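PDB 4CNG: SPOU RRNA methylase from Sulfolobus acidocaldarius, which catalyses 2'-O-methylation of cytidine at position 32 of tRNA, taking the methyl group from S-adenosyl-L-methionine. Local coordinates for residues A33-F38 and G131-G136; G37-L42 and H164-V169; E50-N55 and D85-D90; T97-D102 and Y157-L162. The protein carries 1 engineered substitution. All coordinates share one frame; numbering follows the deposited sequence. Where two conformers were deposited one is given.

How the contacts relate
All four contacts belong to one alpha/beta domain built on a parallel sheet. Contacts 1 and 2 both start from helix 33-45, their centres about 10 Å apart, and reach to the loop 131-136 and to helix 162-175. Contact 3 is nested within the loops they close and lies on strand 50-54, the strand that follows this helix. Contact 4 joins two loops round S-adenosyl-L-homocysteine; its segments alternate with those of contact 1 along the chain, and its centre is about 22 Å from that of contact 3. Contacts 1, 2 and 4 touch the cofactor product and the second subunit, so pocket and dimer interface are built together, whereas contact 3 touches neither.

Contact 1. Residues A33-F38 and G131-G136; sequences AYNLGF and GRESVG. With SAH (S-adenosyl-L-homocysteine), chain C; SAH (S-adenosyl-L-homocysteine), chain D.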
# COMPACT_ATOMS: atom_id res chain seq x y z
N ALA A 33 10.56 4.60 -10.96
CA ALA A 33 10.57 3.23 -11.48
C ALA A 33 10.15 2.21 -10.44
O ALA A 33 9.49 1.24 -10.75
CB ALA A 33 11.93 2.87 -12.04
N TYR A 34 10.48 2.46 -9.19
CA TYR A 34 10.05 1.57 -8.14
C TYR A 34 8.53 1.62 -8.02
O TYR A 34 7.88 0.57 -7.96
CB TYR A 34 10.72 1.94 -6.82
CG TYR A 34 10.84 3.43 -6.61
CD1 TYR A 34 9.82 4.15 -6.05
CD2 TYR A 34 11.94 4.13 -7.11
CE1 TYR A 34 9.85 5.52 -6.00
CE2 TYR A 34 12.02 5.50 -6.99
CZ TYR A 34 10.96 6.19 -6.44
OH TYR A 34 11.03 7.55 -6.28
N ASN A 35 7.93 2.81 -8.07
CA ASN A 35 6.48 2.88 -7.98
C ASN A 35 5.84 2.16 -9.14
O ASN A 35 4.88 1.44 -8.95
CB ASN A 35 5.99 4.29 -7.92
CG ASN A 35 6.14 4.89 -6.58
OD1 ASN A 35 6.00 4.20 -5.58
ND2 ASN A 35 6.34 6.18 -6.51
N LEU A 36 6.32 2.38 -10.36
CA LEU A 36 5.71 1.72 -11.50
C LEU A 36 5.81 0.19 -11.38
O LEU A 36 4.85 -0.52 -11.65
CB LEU A 36 6.32 2.26 -12.80
CG LEU A 36 5.77 1.64 -14.09
CD1 LEU A 36 4.27 1.83 -14.17
CD2 LEU A 36 6.46 2.22 -15.29
N GLY A 37 6.98 -0.31 -11.01
CA GLY A 37 7.13 -1.73 -10.84
C GLY A 37 6.26 -2.31 -9.74
O GLY A 37 5.64 -3.36 -9.90
N PHE A 38 6.20 -1.61 -8.61
CA PHE A 38 5.37 -2.05 -7.51
C PHE A 38 3.91 -2.07 -7.89
O PHE A 38 3.16 -2.95 -7.46
CB PHE A 38 5.59 -1.17 -6.27
CG PHE A 38 6.90 -1.36 -5.59
CD1 PHE A 38 7.46 -2.62 -5.47
CD2 PHE A 38 7.58 -0.27 -5.08
CE1 PHE A 38 8.64 -2.79 -4.76
CE2 PHE A 38 8.72 -0.44 -4.33
CZ PHE A 38 9.32 -1.68 -4.31
N GLY A 131 -2.47 9.95 -9.47
CA GLY A 131 -1.61 11.01 -9.96
C GLY A 131 -0.14 10.86 -9.67
O GLY A 131 0.38 9.82 -9.26
N ARG A 132 0.55 11.94 -10.01
CA ARG A 132 2.01 12.02 -10.00
C ARG A 132 2.55 12.11 -8.59
O ARG A 132 1.97 12.79 -7.75
CB ARG A 132 2.38 13.30 -10.79
CG ARG A 132 1.86 13.35 -12.22
CD ARG A 132 1.82 14.77 -12.74
NE ARG A 132 1.21 14.87 -14.06
CZ ARG A 132 -0.08 15.00 -14.30
NH1 ARG A 132 -0.97 14.98 -13.34
NH2 ARG A 132 -0.50 15.12 -15.54
N GLU A 133 3.70 11.49 -8.35
CA GLU A 133 4.29 11.57 -7.04
C GLU A 133 4.53 13.03 -6.67
O GLU A 133 4.30 13.43 -5.54
CB GLU A 133 5.59 10.78 -6.98
CG GLU A 133 5.45 9.29 -7.25
CD GLU A 133 5.78 8.84 -8.68
OE1 GLU A 133 5.29 9.53 -9.66
OE2 GLU A 133 6.46 7.74 -8.82
N SER A 134 5.00 13.84 -7.61
CA SER A 134 5.36 15.22 -7.34
C SER A 134 4.16 16.10 -7.04
O SER A 134 4.12 16.81 -6.03
CB SER A 134 6.15 15.79 -8.52
OG SER A 134 5.41 15.71 -9.73
N VAL A 135 3.17 16.08 -7.93
CA VAL A 135 2.11 17.09 -7.91
C VAL A 135 0.70 16.51 -8.03
O VAL A 135 -0.26 17.25 -8.21
CB VAL A 135 2.32 18.17 -9.00
CG1 VAL A 135 3.60 18.96 -8.75
CG2 VAL A 135 2.32 17.55 -10.38
N GLY A 136 0.55 15.19 -7.96
CA GLY A 136 -0.78 14.59 -7.99
C GLY A 136 -1.45 14.75 -9.34
O GLY A 136 -0.83 14.60 -10.38
N SAH C . 2.03 16.60 -3.43
CA SAH C . 1.13 15.75 -4.26
CB SAH C . 1.12 14.36 -3.65
CG SAH C . 0.69 13.26 -4.64
SD SAH C . 0.74 11.64 -3.88
C SAH C . -0.23 16.39 -4.28
O SAH C . -0.48 17.36 -3.57
OXT SAH C . -1.06 16.08 -5.11
C5' SAH C . 0.62 10.67 -5.39
C4' SAH C . -0.73 10.04 -5.68
O4' SAH C . -1.04 9.08 -4.65
C3' SAH C . -1.90 10.97 -5.66
O3' SAH C . -1.97 11.69 -6.90
C2' SAH C . -3.06 10.05 -5.42
O2' SAH C . -3.39 9.36 -6.62
C1' SAH C . -2.46 9.06 -4.43
N9 SAH C . -2.68 9.41 -2.99
C8 SAH C . -1.73 9.60 -2.04
N7 SAH C . -2.32 9.69 -0.81
C5 SAH C . -3.65 9.52 -1.02
C6 SAH C . -4.77 9.43 -0.17
N6 SAH C . -4.68 9.57 1.17
N1 SAH C . -5.95 9.22 -0.72
C2 SAH C . -6.05 9.06 -2.04
N3 SAH C . -5.06 9.10 -2.93
C4 SAH C . -3.87 9.30 -2.40
N SAH D . -2.67 18.16 -7.27
CA SAH D . -3.68 18.11 -6.18
CB SAH D . -5.01 18.68 -6.69
CG SAH D . -4.97 20.10 -7.19
SD SAH D . -6.63 20.51 -7.60
C SAH D . -3.99 16.71 -5.79
O SAH D . -3.91 15.87 -6.70
OXT SAH D . -4.42 16.46 -4.67
C5' SAH D . -7.37 20.39 -6.03
C4' SAH D . -8.35 21.54 -5.84
O4' SAH D . -9.15 21.33 -4.68
C3' SAH D . -7.66 22.88 -5.64
O3' SAH D . -7.58 23.60 -6.87
C2' SAH D . -8.50 23.62 -4.62
O2' SAH D . -9.13 24.80 -5.15
C1' SAH D . -9.56 22.61 -4.20
N9 SAH D . -9.66 22.47 -2.75
C8 SAH D . -10.81 22.24 -2.10
N7 SAH D . -10.56 21.96 -0.80
C5 SAH D . -9.22 21.96 -0.63
C6 SAH D . -8.31 21.75 0.50
N6 SAH D . -8.82 21.46 1.73
N1 SAH D . -6.98 21.84 0.26
C2 SAH D . -6.49 22.11 -0.97
N3 SAH D . -7.26 22.31 -2.06
C4 SAH D . -8.62 22.21 -1.95
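Glu133 reaches from its loop to Asn35, on the first turns of helix 33-45, with a side chain bent at its middle (chi2 98°). From CB the chain runs to CG, which lies 3.3 Å from Asn35 ND2; CD stands 3.5 Å from that same nitrogen. At the tip, OE2 accepts the hydrogen bond from Asn35 ND2 at 2.8 Å, nearly straight at 174°. The donor comes to the anti side of OE2, somewhat out of the carboxylate plane, while OE2 itself lies in the plane of the amide. OE2 also takes the backbone N-H of Gly32, and OE1 that of Glu31, so both carboxylate oxygens are held. The loop 131-136, which follows strand 125-130, belongs to the cofactor pocket of this SpoU/TrmH-family enzyme, and its backbone serves the bound S-adenosyl-L-homocysteine: Gly131 N bonds the ribose O2' at 3.1 Å. A second molecule of the product gives its amino N to Val135 O at 2.7 Å. Arg132 closes the loop on itself, NH1 meeting Gly136 O at 3.0 Å in the carbonyl plane, on a lone pair, and Arg132 N sharing that acceptor. Glycine suits position 136, where phi is positive and the alpha carbon passes close to the product's carboxylate. An amide suits position 35 because it donates to Glu133 while its OD1 bonds Asn161 ND2 and Ser163 OG.

Contact 2. Residues G37-L42 and H164-V169; sequences GFIARL and HAVGIV. With SAH (S-adenosyl-L-homocysteine), chain C.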
# COMPACT_ATOMS: atom_id res chain seq x y z
N GLY A 37 6.98 -0.31 -11.01
CA GLY A 37 7.13 -1.73 -10.84
C GLY A 37 6.26 -2.31 -9.74
O GLY A 37 5.64 -3.36 -9.90
N PHE A 38 6.20 -1.61 -8.61
CA PHE A 38 5.37 -2.05 -7.51
C PHE A 38 3.91 -2.07 -7.89
O PHE A 38 3.16 -2.95 -7.46
CB PHE A 38 5.59 -1.17 -6.27
CG PHE A 38 6.90 -1.36 -5.59
CD1 PHE A 38 7.46 -2.62 -5.47
CD2 PHE A 38 7.58 -0.27 -5.08
CE1 PHE A 38 8.64 -2.79 -4.76
CE2 PHE A 38 8.72 -0.44 -4.33
CZ PHE A 38 9.32 -1.68 -4.31
N ILE A 39 3.46 -1.09 -8.69
CA ILE A 39 2.11 -1.09 -9.17
C ILE A 39 1.83 -2.28 -10.10
O ILE A 39 0.80 -2.94 -9.98
CB ILE A 39 1.78 0.25 -9.86
CG1 ILE A 39 1.70 1.35 -8.82
CG2 ILE A 39 0.48 0.14 -10.63
CD1 ILE A 39 1.75 2.76 -9.37
N ALA A 40 2.77 -2.58 -10.99
CA ALA A 40 2.60 -3.73 -11.86
C ALA A 40 2.45 -5.04 -11.07
O ALA A 40 1.64 -5.89 -11.41
CB ALA A 40 3.74 -3.82 -12.85
N ARG A 41 3.22 -5.18 -10.01
CA ARG A 41 3.08 -6.34 -9.12
C ARG A 41 1.69 -6.41 -8.52
O ARG A 41 1.05 -7.47 -8.52
CB ARG A 41 4.15 -6.27 -8.04
CG ARG A 41 4.20 -7.52 -7.19
CD ARG A 41 5.31 -7.48 -6.17
NE ARG A 41 5.30 -8.68 -5.35
CZ ARG A 41 6.31 -9.07 -4.59
NH1 ARG A 41 7.39 -8.32 -4.46
NH2 ARG A 41 6.16 -10.17 -3.88
N LEU A 42 1.18 -5.28 -8.03
CA LEU A 42 -0.15 -5.21 -7.44
C LEU A 42 -1.24 -5.57 -8.44
O LEU A 42 -2.25 -6.15 -8.06
CB LEU A 42 -0.39 -3.83 -6.84
CG LEU A 42 0.40 -3.54 -5.57
CD1 LEU A 42 0.44 -2.05 -5.33
CD2 LEU A 42 -0.16 -4.32 -4.37
N HIS A 164 1.56 2.68 -2.68
CA HIS A 164 0.84 2.25 -1.47
C HIS A 164 -0.61 2.66 -1.48
O HIS A 164 -1.46 1.88 -1.06
CB HIS A 164 1.61 2.71 -0.22
CG HIS A 164 2.98 2.11 -0.15
ND1 HIS A 164 4.04 2.60 -0.89
CD2 HIS A 164 3.42 0.97 0.43
CE1 HIS A 164 5.08 1.79 -0.74
NE2 HIS A 164 4.74 0.81 0.08
N ALA A 165 -0.91 3.86 -2.03
CA ALA A 165 -2.27 4.23 -2.28
C ALA A 165 -2.96 3.25 -3.25
O ALA A 165 -4.09 2.80 -3.02
CB ALA A 165 -2.35 5.64 -2.81
N VAL A 166 -2.25 2.90 -4.32
CA VAL A 166 -2.80 1.95 -5.29
C VAL A 166 -3.07 0.61 -4.56
O VAL A 166 -4.12 0.02 -4.72
CB VAL A 166 -1.84 1.75 -6.44
CG1 VAL A 166 -2.28 0.58 -7.29
CG2 VAL A 166 -1.77 3.02 -7.30
N GLY A 167 -2.12 0.12 -3.77
CA GLY A 167 -2.30 -1.18 -3.10
C GLY A 167 -3.50 -1.20 -2.18
O GLY A 167 -4.23 -2.17 -2.14
N ILE A 168 -3.72 -0.12 -1.43
CA ILE A 168 -4.85 -0.04 -0.53
C ILE A 168 -6.16 -0.09 -1.31
O ILE A 168 -7.09 -0.76 -0.92
CB ILE A 168 -4.74 1.19 0.39
CG1 ILE A 168 -3.65 0.93 1.43
CG2 ILE A 168 -6.09 1.56 0.98
CD1 ILE A 168 -3.12 2.15 2.11
N VAL A 169 -6.26 0.70 -2.40
CA VAL A 169 -7.47 0.69 -3.18
C VAL A 169 -7.73 -0.68 -3.80
O VAL A 169 -8.87 -1.18 -3.81
CB VAL A 169 -7.46 1.82 -4.25
CG1 VAL A 169 -8.65 1.74 -5.17
CG2 VAL A 169 -7.45 3.16 -3.52
N SAH C . 2.03 16.60 -3.43
CA SAH C . 1.13 15.75 -4.26
CB SAH C . 1.12 14.36 -3.65
CG SAH C . 0.69 13.26 -4.64
SD SAH C . 0.74 11.64 -3.88
C SAH C . -0.23 16.39 -4.28
O SAH C . -0.48 17.36 -3.57
OXT SAH C . -1.06 16.08 -5.11
C5' SAH C . 0.62 10.67 -5.39
C4' SAH C . -0.73 10.04 -5.68
O4' SAH C . -1.04 9.08 -4.65
C3' SAH C . -1.90 10.97 -5.66
O3' SAH C . -1.97 11.69 -6.90
C2' SAH C . -3.06 10.05 -5.42
O2' SAH C . -3.39 9.36 -6.62
C1' SAH C . -2.46 9.06 -4.43
N9 SAH C . -2.68 9.41 -2.99
C8 SAH C . -1.73 9.60 -2.04
N7 SAH C . -2.32 9.69 -0.81
C5 SAH C . -3.65 9.52 -1.02
C6 SAH C . -4.77 9.43 -0.17
N6 SAH C . -4.68 9.57 1.17
N1 SAH C . -5.95 9.22 -0.72
C2 SAH C . -6.05 9.06 -2.04
N3 SAH C . -5.06 9.10 -2.93
C4 SAH C . -3.87 9.30 -2.40
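Ile39 and Leu42 meet Val166 and Gly167 through carbon alone, since the backbone polar groups are occupied within each helix, as where Arg41 N bonds Gly37 O at 3.0 Å. Helices 33-45 and 162-175 run side by side here in the same direction, their axes 9.6 Å apart and inclined by 10°. Ile39 and Val166 cross at about a right angle: CD1 and CG1 of Ile39 both lie against Val166 CG2, CD1 at 4.1 Å. Both residues also rest on Leu25 and Ile27 of strand 22-28, so the two helices share one floor, the central sheet. One turn further toward the C-terminus, Leu42 bends a methyl onto the neighbouring backbone, CD1 standing 3.6 Å from Gly167 CA. Its CG is turned anti to the carbonyl carbon (chi1 -72°), which carries the branch across the gap. Gly167 suits the place because it offers only backbone, letting Leu42 CD1 come down on its alpha carbon. On its far flank helix 162-175 meets the product, Ala165 CB lying 3.8 Å from C1' of S-adenosyl-L-homocysteine; a small methyl leaves room for the ribose. His164 instead stacks on His164 of the second subunit and bonds Ser163 OG there. With no polar bond across it, the contact is an apolar packing of branched side chains, with one methyl on a glycine backbone; its fit rests on shape and burial, and it joins helices 33-45 and 162-175 side by side above strand 22-28.

Contact 3. Residues E50-N55 and D85-D90; sequences EFYVVN and DDAIRD
In the parallel sheet of this alpha/beta domain, strand 50-54 carries Tyr52 and Val54 on the face that packs against Ala87, in the short, weakly bonded helix 84-87. Phe51 and Val53 belong to the other face, where they touch helix 33-45. The alpha carbons of Tyr52 and Ala87 come within 6.2 Å, and the small methyl of alanine suits so short a spacing. That methyl touches two neighbours: Val54 CG2 at 3.7 Å and Tyr52 CD2 at 4.0 Å. The rotation of Val54, with CG1 anti to the backbone N (chi1 -180°), is what turns CG2 rather than CG1 onto Ala87 CB. The tyrosine ring borders the alanine with one side as well, CD2 being 3.9 Å from Ala87 CA, and Asp86 O lies obliquely to CE2 at 4.2 Å. Over one face of the ring stands Ala87 O, 4.3 Å above the plane and displaced toward the rim. Thr81 of strand 79-81 packs against all three side chains, those of Tyr52, Val54 and Ala87. No hydrogen bond links the two segments directly, and their own meeting rests on apolar contacts round one methyl. Arg24 adds a polar tie at one remove: its NH1 bonds Ala87 O and Arg89 O, and it meets the Tyr52 ring in a cation-pi contact, so that a single cation joins the carbonyls of 85-90 to the aromatic side chain of the strand.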
# COMPACT_ATOMS: atom_id res chain seq x y z
N GLU A 50 -7.46 -4.14 -16.53
CA GLU A 50 -6.80 -3.27 -17.52
C GLU A 50 -5.90 -2.32 -16.77
O GLU A 50 -6.22 -1.90 -15.66
CB GLU A 50 -7.87 -2.48 -18.29
CG GLU A 50 -8.79 -3.34 -19.12
CD GLU A 50 -9.82 -2.56 -19.91
OE1 GLU A 50 -10.00 -1.35 -19.69
OE2 GLU A 50 -10.54 -3.21 -20.70
N PHE A 51 -4.76 -2.00 -17.37
CA PHE A 51 -3.71 -1.24 -16.74
C PHE A 51 -3.15 -0.27 -17.78
O PHE A 51 -2.48 -0.70 -18.71
CB PHE A 51 -2.63 -2.21 -16.20
CG PHE A 51 -1.41 -1.57 -15.61
CD1 PHE A 51 -1.44 -0.40 -14.91
CD2 PHE A 51 -0.21 -2.24 -15.70
CE1 PHE A 51 -0.31 0.11 -14.32
CE2 PHE A 51 0.95 -1.75 -15.12
CZ PHE A 51 0.90 -0.54 -14.45
N TYR A 52 -3.41 1.01 -17.55
CA TYR A 52 -2.98 2.10 -18.44
C TYR A 52 -2.04 3.02 -17.70
O TYR A 52 -2.29 3.39 -16.55
CB TYR A 52 -4.20 2.92 -18.94
CG TYR A 52 -4.95 2.33 -20.06
CD1 TYR A 52 -5.66 1.17 -19.93
CD2 TYR A 52 -5.04 2.99 -21.26
CE1 TYR A 52 -6.39 0.63 -20.97
CE2 TYR A 52 -5.76 2.48 -22.32
CZ TYR A 52 -6.49 1.32 -22.15
OH TYR A 52 -7.22 0.79 -23.19
N VAL A 53 -1.02 3.48 -18.40
CA VAL A 53 -0.09 4.44 -17.87
C VAL A 53 0.02 5.57 -18.89
O VAL A 53 0.28 5.33 -20.07
CB VAL A 53 1.26 3.77 -17.59
CG1 VAL A 53 2.25 4.78 -17.08
CG2 VAL A 53 1.09 2.71 -16.51
N VAL A 54 -0.22 6.78 -18.43
CA VAL A 54 -0.21 7.96 -19.27
C VAL A 54 1.20 8.57 -19.22
O VAL A 54 1.68 8.96 -18.16
CB VAL A 54 -1.23 8.97 -18.77
CG1 VAL A 54 -1.20 10.20 -19.66
CG2 VAL A 54 -2.64 8.40 -18.73
N ASN A 55 1.85 8.69 -20.39
CA ASN A 55 3.11 9.41 -20.54
C ASN A 55 4.09 9.12 -19.38
O ASN A 55 4.49 10.02 -18.65
CB ASN A 55 2.84 10.92 -20.66
CG ASN A 55 4.08 11.70 -20.98
OD1 ASN A 55 5.00 11.18 -21.63
ND2 ASN A 55 4.16 12.93 -20.49
N ASP A 85 -6.98 11.77 -21.65
CA ASP A 85 -8.28 11.48 -22.23
C ASP A 85 -8.32 10.09 -22.83
O ASP A 85 -9.35 9.44 -22.80
CB ASP A 85 -8.65 12.48 -23.32
CG ASP A 85 -8.83 13.91 -22.82
OD1 ASP A 85 -9.17 14.13 -21.67
OD2 ASP A 85 -8.89 14.82 -23.69
N ASP A 86 -7.24 9.66 -23.47
CA ASP A 86 -7.24 8.34 -24.12
C ASP A 86 -7.25 7.14 -23.16
O ASP A 86 -7.62 6.02 -23.53
CB ASP A 86 -6.05 8.23 -25.09
CG ASP A 86 -6.28 8.99 -26.43
OD1 ASP A 86 -7.27 9.79 -26.52
OD2 ASP A 86 -5.42 8.81 -27.38
N ALA A 87 -6.83 7.41 -21.93
CA ALA A 87 -6.79 6.40 -20.89
C ALA A 87 -8.12 6.19 -20.18
O ALA A 87 -8.30 5.16 -19.51
CB ALA A 87 -5.70 6.73 -19.89
N ILE A 88 -9.05 7.14 -20.30
CA ILE A 88 -10.30 7.09 -19.56
C ILE A 88 -11.51 6.95 -20.50
O ILE A 88 -12.64 7.12 -20.09
CB ILE A 88 -10.46 8.32 -18.62
CG1 ILE A 88 -10.55 9.63 -19.41
CG2 ILE A 88 -9.34 8.36 -17.57
CD1 ILE A 88 -10.97 10.83 -18.60
N ARG A 89 -11.26 6.63 -21.78
CA ARG A 89 -12.30 6.30 -22.74
C ARG A 89 -13.01 4.99 -22.47
O ARG A 89 -12.39 4.03 -22.01
CB ARG A 89 -11.68 6.21 -24.12
CG ARG A 89 -11.28 7.54 -24.71
CD ARG A 89 -10.67 7.35 -26.09
NE ARG A 89 -11.54 6.53 -26.93
CZ ARG A 89 -11.11 5.60 -27.78
NH1 ARG A 89 -9.81 5.34 -27.90
NH2 ARG A 89 -11.99 4.91 -28.50
N ASP A 90 -14.28 4.93 -22.85
CA ASP A 90 -15.01 3.67 -22.90
C ASP A 90 -15.13 3.00 -21.53
O ASP A 90 -15.05 1.78 -21.44
CB ASP A 90 -14.34 2.72 -23.91
CG ASP A 90 -14.16 3.36 -25.29
OD1 ASP A 90 -15.09 4.04 -25.76
OD2 ASP A 90 -13.08 3.17 -25.90

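Contact 4. Residues T97-D102 and Y157-L162; sequences TSSIAD and YPVLNL. With SAH (S-adenosyl-L-homocysteine), chain C; SAH (S-adenosyl-L-homocysteine), chain D.
Two loops here meet without a single hydrogen bond between them, Ser99 and Pro158 touching through a carbonyl oxygen and a ring carbon: Ser99 O is 3.4 Å from Pro158 CG. Ala101 CB flanks the same CG, so the proline ring rests on one polar and one apolar neighbour. Beside it, Ser99 OG sits between its backbone N and carbonyl carbon (chi1 64°), which places it 3.7 Å from Val159 CG2. The polar bonds go instead to S-adenosyl-L-homocysteine. The adenine gives N6 to Pro158 O at 2.9 Å and receives Leu160 N at N7, at 3.0 Å, a backbone pair that reads the base edge. A small serine suits position 99, where CB lies against the purine close to N7. The ribose O2' donates to Thr97 OG1 at 2.6 Å. In an ST turn, Ser98 OG accepts Ile100 N and also donates to a carboxylate oxygen of a second product molecule. Asn161 stands at the N-cap position of helix 162-175. Separate loops converging on one adenosine are typical of the knotted cofactor site of SPOUT methyltransferases, the class to which this enzyme belongs.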
# COMPACT_ATOMS: atom_id res chain seq x y z
N THR A 97 -8.31 10.14 -7.50
CA THR A 97 -7.86 10.01 -6.09
C THR A 97 -7.07 11.26 -5.74
O THR A 97 -6.39 11.86 -6.57
CB THR A 97 -6.98 8.74 -5.93
OG1 THR A 97 -5.94 8.77 -6.91
CG2 THR A 97 -7.81 7.50 -6.08
N SER A 98 -7.14 11.63 -4.46
CA SER A 98 -6.35 12.74 -3.93
C SER A 98 -6.18 12.55 -2.42
O SER A 98 -7.13 12.16 -1.73
CB SER A 98 -7.02 14.09 -4.20
OG SER A 98 -6.38 15.16 -3.48
N SER A 99 -5.04 12.98 -1.92
CA SER A 99 -4.75 13.06 -0.51
C SER A 99 -5.34 14.25 0.22
O SER A 99 -5.12 14.36 1.43
CB SER A 99 -3.24 13.06 -0.29
OG SER A 99 -2.63 14.20 -0.86
N ILE A 100 -6.11 15.10 -0.44
CA ILE A 100 -6.75 16.18 0.32
C ILE A 100 -7.81 15.69 1.33
O ILE A 100 -8.77 15.17 0.94
CB ILE A 100 -7.41 17.18 -0.61
CG1 ILE A 100 -6.33 17.83 -1.44
CG2 ILE A 100 -8.12 18.24 0.21
CD1 ILE A 100 -6.88 18.57 -2.65
N ALA A 101 -7.50 15.84 2.61
CA ALA A 101 -8.24 15.23 3.72
C ALA A 101 -9.47 16.00 4.12
O ALA A 101 -10.34 15.45 4.77
CB ALA A 101 -7.32 15.04 4.92
N ASP A 102 -9.54 17.28 3.78
CA ASP A 102 -10.68 18.10 4.13
C ASP A 102 -11.07 19.03 3.00
O ASP A 102 -10.91 20.21 3.05
CB ASP A 102 -10.38 18.87 5.42
CG ASP A 102 -10.58 18.02 6.69
OD1 ASP A 102 -11.40 17.09 6.69
OD2 ASP A 102 -9.92 18.30 7.72
N TYR A 157 -0.86 14.14 8.14
CA TYR A 157 0.03 13.64 7.08
C TYR A 157 -0.65 12.51 6.32
O TYR A 157 -0.32 11.33 6.51
CB TYR A 157 1.38 13.19 7.62
CG TYR A 157 2.37 12.88 6.51
CD1 TYR A 157 2.68 13.84 5.53
CD2 TYR A 157 3.00 11.66 6.42
CE1 TYR A 157 3.56 13.55 4.50
CE2 TYR A 157 3.93 11.39 5.43
CZ TYR A 157 4.22 12.34 4.48
OH TYR A 157 5.22 12.07 3.60
N PRO A 158 -1.58 12.86 5.44
CA PRO A 158 -2.38 11.87 4.76
C PRO A 158 -1.81 11.40 3.43
O PRO A 158 -2.46 10.62 2.73
CB PRO A 158 -3.69 12.61 4.52
CG PRO A 158 -3.26 14.01 4.30
CD PRO A 158 -2.13 14.21 5.27
N VAL A 159 -0.66 11.92 3.04
CA VAL A 159 -0.14 11.74 1.71
C VAL A 159 0.64 10.43 1.67
O VAL A 159 1.74 10.30 2.22
CB VAL A 159 0.77 12.88 1.30
CG1 VAL A 159 1.11 12.74 -0.15
CG2 VAL A 159 0.15 14.24 1.58
N LEU A 160 0.03 9.45 1.03
CA LEU A 160 0.62 8.13 0.84
C LEU A 160 1.55 8.14 -0.37
O LEU A 160 1.29 8.85 -1.35
CB LEU A 160 -0.44 7.06 0.62
CG LEU A 160 -1.57 6.99 1.65
CD1 LEU A 160 -2.73 6.15 1.21
CD2 LEU A 160 -1.07 6.48 2.97
N ASN A 161 2.61 7.37 -0.33
CA ASN A 161 3.33 7.05 -1.54
C ASN A 161 2.37 6.43 -2.56
O ASN A 161 1.53 5.61 -2.24
CB ASN A 161 4.49 6.14 -1.24
CG ASN A 161 5.15 5.67 -2.50
OD1 ASN A 161 5.88 6.43 -3.20
ND2 ASN A 161 4.78 4.47 -2.88
N LEU A 162 2.54 6.84 -3.83
CA LEU A 162 1.67 6.43 -4.92
C LEU A 162 1.34 4.94 -4.94
O LEU A 162 0.18 4.57 -5.01
CB LEU A 162 2.34 6.84 -6.23
CG LEU A 162 1.73 6.28 -7.52
CD1 LEU A 162 0.29 6.66 -7.70
CD2 LEU A 162 2.59 6.68 -8.70
N SAH C . 2.03 16.60 -3.43
CA SAH C . 1.13 15.75 -4.26
CB SAH C . 1.12 14.36 -3.65
CG SAH C . 0.69 13.26 -4.64
SD SAH C . 0.74 11.64 -3.88
C SAH C . -0.23 16.39 -4.28
O SAH C . -0.48 17.36 -3.57
OXT SAH C . -1.06 16.08 -5.11
C5' SAH C . 0.62 10.67 -5.39
C4' SAH C . -0.73 10.04 -5.68
O4' SAH C . -1.04 9.08 -4.65
C3' SAH C . -1.90 10.97 -5.66
O3' SAH C . -1.97 11.69 -6.90
C2' SAH C . -3.06 10.05 -5.42
O2' SAH C . -3.39 9.36 -6.62
C1' SAH C . -2.46 9.06 -4.43
N9 SAH C . -2.68 9.41 -2.99
C8 SAH C . -1.73 9.60 -2.04
N7 SAH C . -2.32 9.69 -0.81
C5 SAH C . -3.65 9.52 -1.02
C6 SAH C . -4.77 9.43 -0.17
N6 SAH C . -4.68 9.57 1.17
N1 SAH C . -5.95 9.22 -0.72
C2 SAH C . -6.05 9.06 -2.04
N3 SAH C . -5.06 9.10 -2.93
C4 SAH C . -3.87 9.30 -2.40
N SAH D . -2.67 18.16 -7.27
CA SAH D . -3.68 18.11 -6.18
CB SAH D . -5.01 18.68 -6.69
CG SAH D . -4.97 20.10 -7.19
SD SAH D . -6.63 20.51 -7.60
C SAH D . -3.99 16.71 -5.79
O SAH D . -3.91 15.87 -6.70
OXT SAH D . -4.42 16.46 -4.67
C5' SAH D . -7.37 20.39 -6.03
C4' SAH D . -8.35 21.54 -5.84
O4' SAH D . -9.15 21.33 -4.68
C3' SAH D . -7.66 22.88 -5.64
O3' SAH D . -7.58 23.60 -6.87
C2' SAH D . -8.50 23.62 -4.62
O2' SAH D . -9.13 24.80 -5.15
C1' SAH D . -9.56 22.61 -4.20
N9 SAH D . -9.66 22.47 -2.75
C8 SAH D . -10.81 22.24 -2.10
N7 SAH D . -10.56 21.96 -0.80
C5 SAH D . -9.22 21.96 -0.63
C6 SAH D . -8.31 21.75 0.50
N6 SAH D . -8.82 21.46 1.73
N1 SAH D . -6.98 21.84 0.26
C2 SAH D . -6.49 22.11 -0.97
N3 SAH D . -7.26 22.31 -2.06
C4 SAH D . -8.62 22.21 -1.95